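Local coordinates for protein putative enoyl-CoA hydratase (Streptomyces avermitilis, PDB 3GKB) that is a putative enoyl-CoA hydratase of the crotonase-like family, which probably acts on acyl-CoA thioesters, although its own reaction is not established, at residues 27-32 with 262-267; 111-116 with 131-136; 140-145 with 186-191. All blocks are in the same frame, centred on the assembly; numbering follows the deposited sequence.

Contact 1 (27-32 with 262-267); sequences PPVNVI and QTPAGE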
loop_
_atom_site.group_PDB
_atom_site.type_symbol
_atom_site.label_atom_id
_atom_site.label_comp_id
_atom_site.label_asym_id
_atom_site.label_seq_id
_atom_site.Cartn_x
_atom_site.Cartn_y
_atom_site.Cartn_z
ATOM N N PRO B 27 4.883 10.970 -33.610
ATOM C CA PRO B 27 6.279 10.671 -33.924
ATOM C C PRO B 27 7.251 11.804 -33.601
ATOM O O PRO B 27 6.877 12.973 -33.647
ATOM C CB PRO B 27 6.248 10.424 -35.431
ATOM C CG PRO B 27 4.902 10.025 -35.731
ATOM C CD PRO B 27 4.008 10.744 -34.771
ATOM N N PRO B 28 8.518 11.470 -33.309
ATOM C CA PRO B 28 9.121 10.129 -33.308
ATOM C C PRO B 28 9.075 9.326 -31.997
ATOM O O PRO B 28 9.369 8.136 -32.019
ATOM C CB PRO B 28 10.575 10.417 -33.695
ATOM C CG PRO B 28 10.829 11.791 -33.146
ATOM C CD PRO B 28 9.527 12.530 -33.154
ATOM N N VAL B 29 8.749 9.939 -30.865
ATOM C CA VAL B 29 8.816 9.219 -29.581
ATOM C C VAL B 29 7.615 9.452 -28.668
ATOM O O VAL B 29 7.680 9.155 -27.489
ATOM C CB VAL B 29 10.109 9.546 -28.769
ATOM C CG1 VAL B 29 11.354 9.120 -29.533
ATOM C CG2 VAL B 29 10.169 11.028 -28.455
ATOM N N ASN B 30 6.511 9.950 -29.222
ATOM C CA ASN B 30 5.306 10.233 -28.437
ATOM C C ASN B 30 5.562 11.214 -27.292
ATOM O O ASN B 30 5.104 11.020 -26.151
ATOM C CB ASN B 30 4.645 8.945 -27.929
ATOM C CG ASN B 30 3.665 8.347 -28.932
ATOM O OD1 ASN B 30 3.723 8.624 -30.154
ATOM N ND2 ASN B 30 2.759 7.503 -28.428
ATOM N N VAL B 31 6.254 12.309 -27.604
ATOM C CA VAL B 31 6.340 13.375 -26.600
ATOM C C VAL B 31 4.956 13.975 -26.422
ATOM O O VAL B 31 4.128 13.940 -27.323
ATOM C CB VAL B 31 7.378 14.498 -26.909
ATOM C CG1 VAL B 31 8.764 13.942 -27.120
ATOM C CG2 VAL B 31 6.939 15.357 -28.039
ATOM N N ILE B 32 4.705 14.462 -25.225
ATOM C CA ILE B 32 3.506 15.230 -24.883
ATOM C C ILE B 32 3.825 16.697 -25.079
ATOM O O ILE B 32 4.490 17.341 -24.235
ATOM C CB ILE B 32 3.114 15.043 -23.418
ATOM C CG1 ILE B 32 2.952 13.565 -23.076
ATOM C CG2 ILE B 32 1.823 15.822 -23.118
ATOM C CD1 ILE B 32 2.972 13.325 -21.563
ATOM N N GLN B 262 14.588 13.146 -27.188
ATOM C CA GLN B 262 13.447 13.289 -28.074
ATOM C C GLN B 262 13.724 12.690 -29.452
ATOM O O GLN B 262 13.020 12.965 -30.415
ATOM C CB GLN B 262 12.930 14.742 -28.113
ATOM C CG GLN B 262 12.617 15.229 -26.693
ATOM C CD GLN B 262 11.710 16.458 -26.553
ATOM O OE1 GLN B 262 11.244 16.719 -25.450
ATOM N NE2 GLN B 262 11.477 17.216 -27.632
ATOM N N THR B 263 14.757 11.852 -29.505
ATOM C CA THR B 263 14.993 10.927 -30.595
ATOM C C THR B 263 14.927 9.528 -30.014
ATOM O O THR B 263 15.223 9.329 -28.844
ATOM C CB THR B 263 16.383 11.133 -31.225
ATOM O OG1 THR B 263 17.406 10.647 -30.343
ATOM C CG2 THR B 263 16.617 12.595 -31.515
ATOM N N PRO B 264 14.571 8.534 -30.834
ATOM C CA PRO B 264 14.464 7.160 -30.315
ATOM C C PRO B 264 15.719 6.655 -29.632
ATOM O O PRO B 264 15.647 6.074 -28.522
ATOM C CB PRO B 264 14.147 6.350 -31.564
ATOM C CG PRO B 264 13.393 7.330 -32.407
ATOM C CD PRO B 264 14.122 8.622 -32.236
ATOM N N ALA B 265 16.875 6.899 -30.230
ATOM C CA ALA B 265 18.154 6.419 -29.545
ATOM C C ALA B 265 18.419 7.114 -28.199
ATOM O O ALA B 265 18.873 6.477 -27.232
ATOM C CB ALA B 265 19.345 6.559 -30.473
ATOM N N GLY B 266 18.143 8.412 -28.148
ATOM C CA GLY B 266 18.339 9.221 -26.954
ATOM C C GLY B 266 17.359 8.862 -25.860
ATOM O O GLY B 266 17.709 8.817 -24.680
ATOM N N GLU B 267 16.117 8.580 -26.236
ATOM C CA GLU B 267 15.101 8.228 -25.237
ATOM C C GLU B 267 15.215 6.807 -24.698
ATOM O O GLU B 267 14.728 6.515 -23.611
ATOM C CB GLU B 267 13.704 8.422 -25.813
ATOM C CG GLU B 267 13.357 9.864 -26.144
ATOM C CD GLU B 267 13.029 10.711 -24.915
ATOM O OE1 GLU B 267 12.453 10.194 -23.936
ATOM O OE2 GLU B 267 13.335 11.907 -24.933
#

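Contact 2 (111-116 with 131-136); sequences VKLAGK and AFAAAE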
loop_
_atom_site.group_PDB
_atom_site.type_symbol
_atom_site.label_atom_id
_atom_site.label_comp_id
_atom_site.label_asym_id
_atom_site.label_seq_id
_atom_site.Cartn_x
_atom_site.Cartn_y
_atom_site.Cartn_z
ATOM N N VAL B 111 -5.337 2.145 -18.913
ATOM C CA VAL B 111 -4.105 2.320 -19.717
ATOM C C VAL B 111 -3.517 0.943 -20.015
ATOM O O VAL B 111 -3.389 0.101 -19.118
ATOM C CB VAL B 111 -3.043 3.193 -18.991
ATOM C CG1 VAL B 111 -1.650 3.066 -19.670
ATOM C CG2 VAL B 111 -3.494 4.693 -18.919
ATOM N N LYS B 112 -3.220 0.712 -21.285
ATOM C CA LYS B 112 -2.475 -0.451 -21.743
ATOM C C LYS B 112 -1.041 -0.015 -22.052
ATOM O O LYS B 112 -0.804 0.658 -23.079
ATOM C CB LYS B 112 -3.117 -1.027 -22.995
ATOM C CG LYS B 112 -2.360 -2.215 -23.559
ATOM C CD LYS B 112 -3.172 -2.937 -24.638
ATOM C CE LYS B 112 -3.290 -2.135 -25.898
ATOM N NZ LYS B 112 -3.960 -2.899 -27.016
ATOM N N LEU B 113 -0.108 -0.412 -21.190
ATOM C CA LEU B 113 1.281 0.035 -21.250
ATOM C C LEU B 113 2.184 -1.089 -21.737
ATOM O O LEU B 113 2.474 -2.033 -20.999
ATOM C CB LEU B 113 1.751 0.531 -19.874
ATOM C CG LEU B 113 3.206 1.037 -19.805
ATOM C CD1 LEU B 113 3.338 2.335 -20.655
ATOM C CD2 LEU B 113 3.676 1.266 -18.386
ATOM N N ALA B 114 2.665 -0.941 -22.966
ATOM C CA ALA B 114 3.557 -1.914 -23.561
ATOM C C ALA B 114 5.001 -1.447 -23.564
ATOM O O ALA B 114 5.900 -2.288 -23.426
ATOM C CB ALA B 114 3.096 -2.277 -24.980
ATOM N N GLY B 115 5.229 -0.141 -23.634
ATOM C CA GLY B 115 6.561 0.414 -23.726
ATOM C C GLY B 115 6.903 1.348 -22.569
ATOM O O GLY B 115 6.419 1.168 -21.434
ATOM N N LYS B 116 7.755 2.324 -22.868
ATOM C CA LYS B 116 8.272 3.243 -21.866
ATOM C C LYS B 116 7.436 4.515 -21.739
ATOM O O LYS B 116 7.051 5.136 -22.749
ATOM C CB LYS B 116 9.725 3.629 -22.179
ATOM C CG LYS B 116 10.701 2.473 -22.105
ATOM C CD LYS B 116 11.959 2.811 -22.864
ATOM C CE LYS B 116 13.038 1.754 -22.729
ATOM N NZ LYS B 116 12.619 0.484 -23.349
ATOM N N ALA B 131 -4.234 0.478 -14.773
ATOM C CA ALA B 131 -3.138 0.382 -15.718
ATOM C C ALA B 131 -2.599 -1.059 -15.688
ATOM O O ALA B 131 -2.311 -1.612 -14.609
ATOM C CB ALA B 131 -2.027 1.330 -15.358
ATOM N N PHE B 132 -2.457 -1.621 -16.877
ATOM C CA PHE B 132 -1.951 -2.985 -17.091
ATOM C C PHE B 132 -0.737 -2.858 -18.010
ATOM O O PHE B 132 -0.824 -2.194 -19.064
ATOM C CB PHE B 132 -3.036 -3.866 -17.743
ATOM C CG PHE B 132 -4.289 -3.982 -16.904
ATOM C CD1 PHE B 132 -4.267 -4.731 -15.736
ATOM C CD2 PHE B 132 -5.454 -3.274 -17.215
ATOM C CE1 PHE B 132 -5.417 -4.829 -14.921
ATOM C CE2 PHE B 132 -6.597 -3.381 -16.412
ATOM C CZ PHE B 132 -6.552 -4.151 -15.252
ATOM N N ALA B 133 0.371 -3.507 -17.639
ATOM C CA ALA B 133 1.648 -3.336 -18.346
ATOM C C ALA B 133 2.288 -4.661 -18.778
ATOM O O ALA B 133 2.153 -5.683 -18.103
ATOM C CB ALA B 133 2.658 -2.534 -17.493
ATOM N N ALA B 134 2.997 -4.613 -19.899
ATOM C CA ALA B 134 3.719 -5.773 -20.440
ATOM C C ALA B 134 4.989 -6.056 -19.589
ATOM O O ALA B 134 5.909 -5.214 -19.497
ATOM C CB ALA B 134 4.120 -5.492 -21.889
ATOM N N ALA B 135 5.042 -7.254 -19.017
ATOM C CA ALA B 135 6.127 -7.633 -18.100
ATOM C C ALA B 135 7.496 -7.470 -18.754
ATOM O O ALA B 135 8.435 -6.951 -18.135
ATOM C CB ALA B 135 5.905 -9.084 -17.596
ATOM N N GLU B 136 7.604 -7.843 -20.018
ATOM C CA GLU B 136 8.905 -7.903 -20.700
ATOM C C GLU B 136 9.413 -6.583 -21.225
ATOM O O GLU B 136 10.614 -6.414 -21.367
ATOM C CB GLU B 136 8.854 -8.874 -21.903
ATOM C CG GLU B 136 8.647 -10.346 -21.540
ATOM C CD GLU B 136 7.179 -10.760 -21.542
ATOM O OE1 GLU B 136 6.319 -9.902 -21.262
ATOM O OE2 GLU B 136 6.881 -11.949 -21.808
#

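Contact 3 (140-145 with 186-191); sequences LGQIEA and YGWINR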
loop_
_atom_site.group_PDB
_atom_site.type_symbol
_atom_site.label_atom_id
_atom_site.label_comp_id
_atom_site.label_asym_id
_atom_site.label_seq_id
_atom_site.Cartn_x
_atom_site.Cartn_y
_atom_site.Cartn_z
ATOM N N LEU B 140 8.423 2.435 -16.457
ATOM C CA LEU B 140 7.907 3.660 -15.891
ATOM C C LEU B 140 9.000 4.352 -15.116
ATOM O O LEU B 140 9.677 3.713 -14.287
ATOM C CB LEU B 140 6.768 3.371 -14.923
ATOM C CG LEU B 140 5.402 3.163 -15.517
ATOM C CD1 LEU B 140 4.507 2.532 -14.470
ATOM C CD2 LEU B 140 4.843 4.525 -16.018
ATOM N N GLY B 141 9.197 5.629 -15.391
ATOM C CA GLY B 141 10.176 6.396 -14.642
ATOM C C GLY B 141 9.808 7.855 -14.504
ATOM O O GLY B 141 9.204 8.451 -15.413
ATOM N N GLN B 142 10.197 8.451 -13.382
ATOM C CA GLN B 142 10.038 9.902 -13.209
ATOM C C GLN B 142 11.409 10.514 -13.505
ATOM O O GLN B 142 12.280 10.533 -12.659
ATOM C CB GLN B 142 9.539 10.279 -11.806
ATOM C CG GLN B 142 8.123 9.760 -11.451
ATOM C CD GLN B 142 6.948 10.342 -12.289
ATOM O OE1 GLN B 142 5.830 9.794 -12.228
ATOM N NE2 GLN B 142 7.183 11.448 -13.057
ATOM N N ILE B 143 11.597 10.980 -14.733
ATOM C CA ILE B 143 12.891 11.483 -15.199
ATOM C C ILE B 143 13.242 12.884 -14.680
ATOM O O ILE B 143 14.390 13.337 -14.823
ATOM C CB ILE B 143 12.900 11.492 -16.751
ATOM C CG1 ILE B 143 14.315 11.642 -17.324
ATOM C CG2 ILE B 143 12.027 12.630 -17.289
ATOM C CD1 ILE B 143 15.168 10.403 -17.234
ATOM N N GLU B 144 12.241 13.563 -14.116
ATOM C CA GLU B 144 12.318 14.975 -13.768
ATOM C C GLU B 144 13.554 15.380 -12.977
ATOM O O GLU B 144 14.223 16.352 -13.347
ATOM C CB GLU B 144 11.051 15.398 -13.026
ATOM C CG GLU B 144 9.823 15.478 -13.957
ATOM C CD GLU B 144 8.965 14.190 -13.978
ATOM O OE1 GLU B 144 9.499 13.080 -13.779
ATOM O OE2 GLU B 144 7.742 14.302 -14.230
ATOM N N ALA B 145 13.870 14.632 -11.920
ATOM C CA ALA B 145 15.007 14.947 -11.063
ATOM C C ALA B 145 16.305 15.078 -11.851
ATOM O O ALA B 145 17.157 15.903 -11.515
ATOM C CB ALA B 145 15.153 13.897 -9.910
ATOM N N TYR B 186 4.890 -2.427 -6.297
ATOM C CA TYR B 186 4.779 -1.144 -5.582
ATOM C C TYR B 186 3.338 -0.608 -5.556
ATOM O O TYR B 186 2.975 0.132 -4.655
ATOM C CB TYR B 186 5.706 -0.093 -6.207
ATOM C CG TYR B 186 7.170 -0.135 -5.764
ATOM C CD1 TYR B 186 7.775 -1.307 -5.284
ATOM C CD2 TYR B 186 7.949 0.999 -5.842
ATOM C CE1 TYR B 186 9.085 -1.303 -4.893
ATOM C CE2 TYR B 186 9.256 1.001 -5.453
ATOM C CZ TYR B 186 9.827 -0.157 -4.971
ATOM O OH TYR B 186 11.142 -0.152 -4.550
ATOM N N GLY B 187 2.528 -0.963 -6.549
ATOM C CA GLY B 187 1.171 -0.495 -6.651
ATOM C C GLY B 187 1.032 0.728 -7.551
ATOM O O GLY B 187 -0.045 1.323 -7.601
ATOM N N TRP B 188 2.105 1.069 -8.274
ATOM C CA TRP B 188 2.123 2.198 -9.239
ATOM C C TRP B 188 1.194 1.904 -10.417
ATOM O O TRP B 188 0.533 2.803 -10.956
ATOM C CB TRP B 188 3.545 2.399 -9.737
ATOM C CG TRP B 188 3.890 3.711 -10.367
ATOM C CD1 TRP B 188 3.054 4.762 -10.646
ATOM C CD2 TRP B 188 5.185 4.103 -10.821
ATOM N NE1 TRP B 188 3.766 5.787 -11.230
ATOM C CE2 TRP B 188 5.079 5.414 -11.328
ATOM C CE3 TRP B 188 6.437 3.489 -10.808
ATOM C CZ2 TRP B 188 6.177 6.112 -11.832
ATOM C CZ3 TRP B 188 7.527 4.185 -11.321
ATOM C CH2 TRP B 188 7.382 5.469 -11.837
ATOM N N ILE B 189 1.130 0.636 -10.790
ATOM C CA ILE B 189 0.143 0.151 -11.756
ATOM C C ILE B 189 -0.602 -1.035 -11.165
ATOM O O ILE B 189 -0.210 -1.581 -10.122
ATOM C CB ILE B 189 0.797 -0.279 -13.094
ATOM C CG1 ILE B 189 1.747 -1.466 -12.863
ATOM C CG2 ILE B 189 1.496 0.892 -13.737
ATOM C CD1 ILE B 189 2.441 -1.985 -14.131
ATOM N N ASN B 190 -1.659 -1.488 -11.833
ATOM C CA ASN B 190 -2.486 -2.544 -11.271
ATOM C C ASN B 190 -1.835 -3.919 -11.398
ATOM O O ASN B 190 -1.839 -4.711 -10.439
ATOM C CB ASN B 190 -3.877 -2.589 -11.925
ATOM C CG ASN B 190 -4.714 -1.378 -11.586
ATOM O OD1 ASN B 190 -4.327 -0.246 -11.866
ATOM N ND2 ASN B 190 -5.885 -1.614 -10.985
ATOM N N ARG B 191 -1.280 -4.208 -12.567
ATOM C CA ARG B 191 -0.781 -5.559 -12.861
ATOM C C ARG B 191 0.208 -5.550 -13.994
ATOM O O ARG B 191 0.059 -4.766 -14.910
ATOM C CB ARG B 191 -1.942 -6.501 -13.205
ATOM C CG ARG B 191 -1.661 -7.991 -12.919
ATOM C CD ARG B 191 -2.096 -8.312 -11.504
ATOM N NE ARG B 191 -3.544 -8.197 -11.364
ATOM C CZ ARG B 191 -4.438 -9.097 -11.749
ATOM N NH1 ARG B 191 -4.071 -10.276 -12.268
ATOM N NH2 ARG B 191 -5.722 -8.828 -11.586
HETATM O O HOH W 1 3.381 8.719 -11.844
#

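Contact 1 (27-32 with 262-267)
V29 and Q262, with P264 beside them, lead a mainly apolar contact between the loop that follows strand 19-24 and the turn that leads into helix 264-268 with its first residues. V29 CG1 lies 3.5 Å from P264 N, while V29 CG2 faces the carbonyl of Q262. P28, which follows a cis peptide bond, brings CG to 3.7 Å from Q262 O. Farther along, V31 crosses the extended side chain of Q262 at about a right angle, its CG1 being 3.9 Å from Q262 CD; Q262 OE1 is hydrogen-bonded to M72 N and NE2 to D71 OD1. E267 adds CG to the cover of V29, 4.0 Å from V29 CG1. The E267 chain bends at chi2 (-76°), and E267 OE2 accepts from Q262 N (2.9 Å) through its anti lone pair and also from H69 NE2. An alanine in place of E267 would probably leave Q262 N and H69 NE2 without this acceptor and open a gap beside V29. At the helix N-cap, G266 N donates to T263 OG1 (3.2 Å), which also hydrogen-bonds G260 O. In crotonase relatives the loop probably matching that around H69 and D71 helps build the oxyanion hole, consistent with a second-shell place for this contact.

Contact 2 (111-116 with 131-136)
F132 and L113 bind each other's strands through three backbone hydrogen bonds, the ladder of a parallel beta pair. F132 N donates to V111 O (3.0 Å) and F132 O accepts from L113 N (2.9 Å, 178° at the hydrogen), so that F132 bonds to the residues before and after K112. L113 O then receives A134 N at 2.9 Å. With helix 120-127 between them in sequence, strands 108-113 and 130-134 form a beta-alpha-beta crossover inside the mixed sheet of the crotonase fold; their short segments run 14° apart. Weaker CA-H...O contacts reinforce the ladder, and L113 O, 3.1 Å from A133 CA, takes one of them besides its N-H bond.

V111, L113, A131 and A133 project to one face of the sheet, where V125 of helix 120-127 covers V111 and A131. V111 CB lies 4.2 Å from A131 CB, and L113 CB lies 4.0 Å from A133 CB. On the other face K112 forms a salt bridge with D199, while F132 packs on L198 and V202 and meets the ring of Y201, all from helix 195-210; E170 of the second subunit also packs on F132. L113 carries CG anti to its backbone N (chi1 -180°), and from there L113 CD2 comes 4.0 Å from A133 CB. This neighbouring methyl, A133 CB, also sits 3.5 Å from L113 O.

Contact 3 (140-145 with 186-191)
W188 holds CG anti to its backbone N (chi1 -161°), and L140 holds CG anti to its carbonyl carbon; these torsions set the two CG atoms, and beyond them the indole and the leucine branch overlap. W188, whose N closes the Schellman motif that ends helix 180-186, follows G187 at the C' position with positive phi, and it meets the end of strand 139-141 in the buried interior of the crotonase fold. L140 lies over one face of the ring: CB makes a CH-pi contact, 3.9 Å from the centroid of the W188 six-membered ring and 18° off its normal, and L140 CD1 lies over the centre of the whole indole, 4.0 Å from W188 CD2. L140 CD1 also touches I189 CG2 at 3.5 Å. L159 and V163 of helix 155-163 and A126 of helix 120-127 pack on W188, while N190 and R191 reach E170 of the second subunit.

Q142 approaches the indole at its edge, its amide plane 29° from the ring plane and OE1 3.7 Å from W188 CZ2. The other end of that amide is fixed by E144: Q142 NE2 donates to E144 OE1 (2.9 Å) on the syn side. E144 belongs to a segment where enoyl-CoA hydratases carry an active-site glutamate, so Q142 may help to position it. One water joins the two segments, donating to Q142 OE1 (2.7 Å) and accepting from W188 NE1 (3.0 Å) in the indole plane.

From the N terminus, the chain leaves strand 19-24 through 27-32, and contact 1 closes only when it reaches helix 264-268, about 230 residues later. Both other contacts nest inside that long loop. Contact 2 closes a short excursion through helix 120-127; contact 3 then opens at 140-145 and closes at 186-191, in series with it. Contacts 2 and 3 touch: the chain after W188 runs beside strand 130-134, with N190 N 2.9 Å from A131 O and I189 packed on A133, extending the main sheet to strand 191-193. Contact 1 stands apart, its centre about 17 Å from that of contact 2, and ties the C-terminal helical part to the loop between strand 19-24 and helix 34-48.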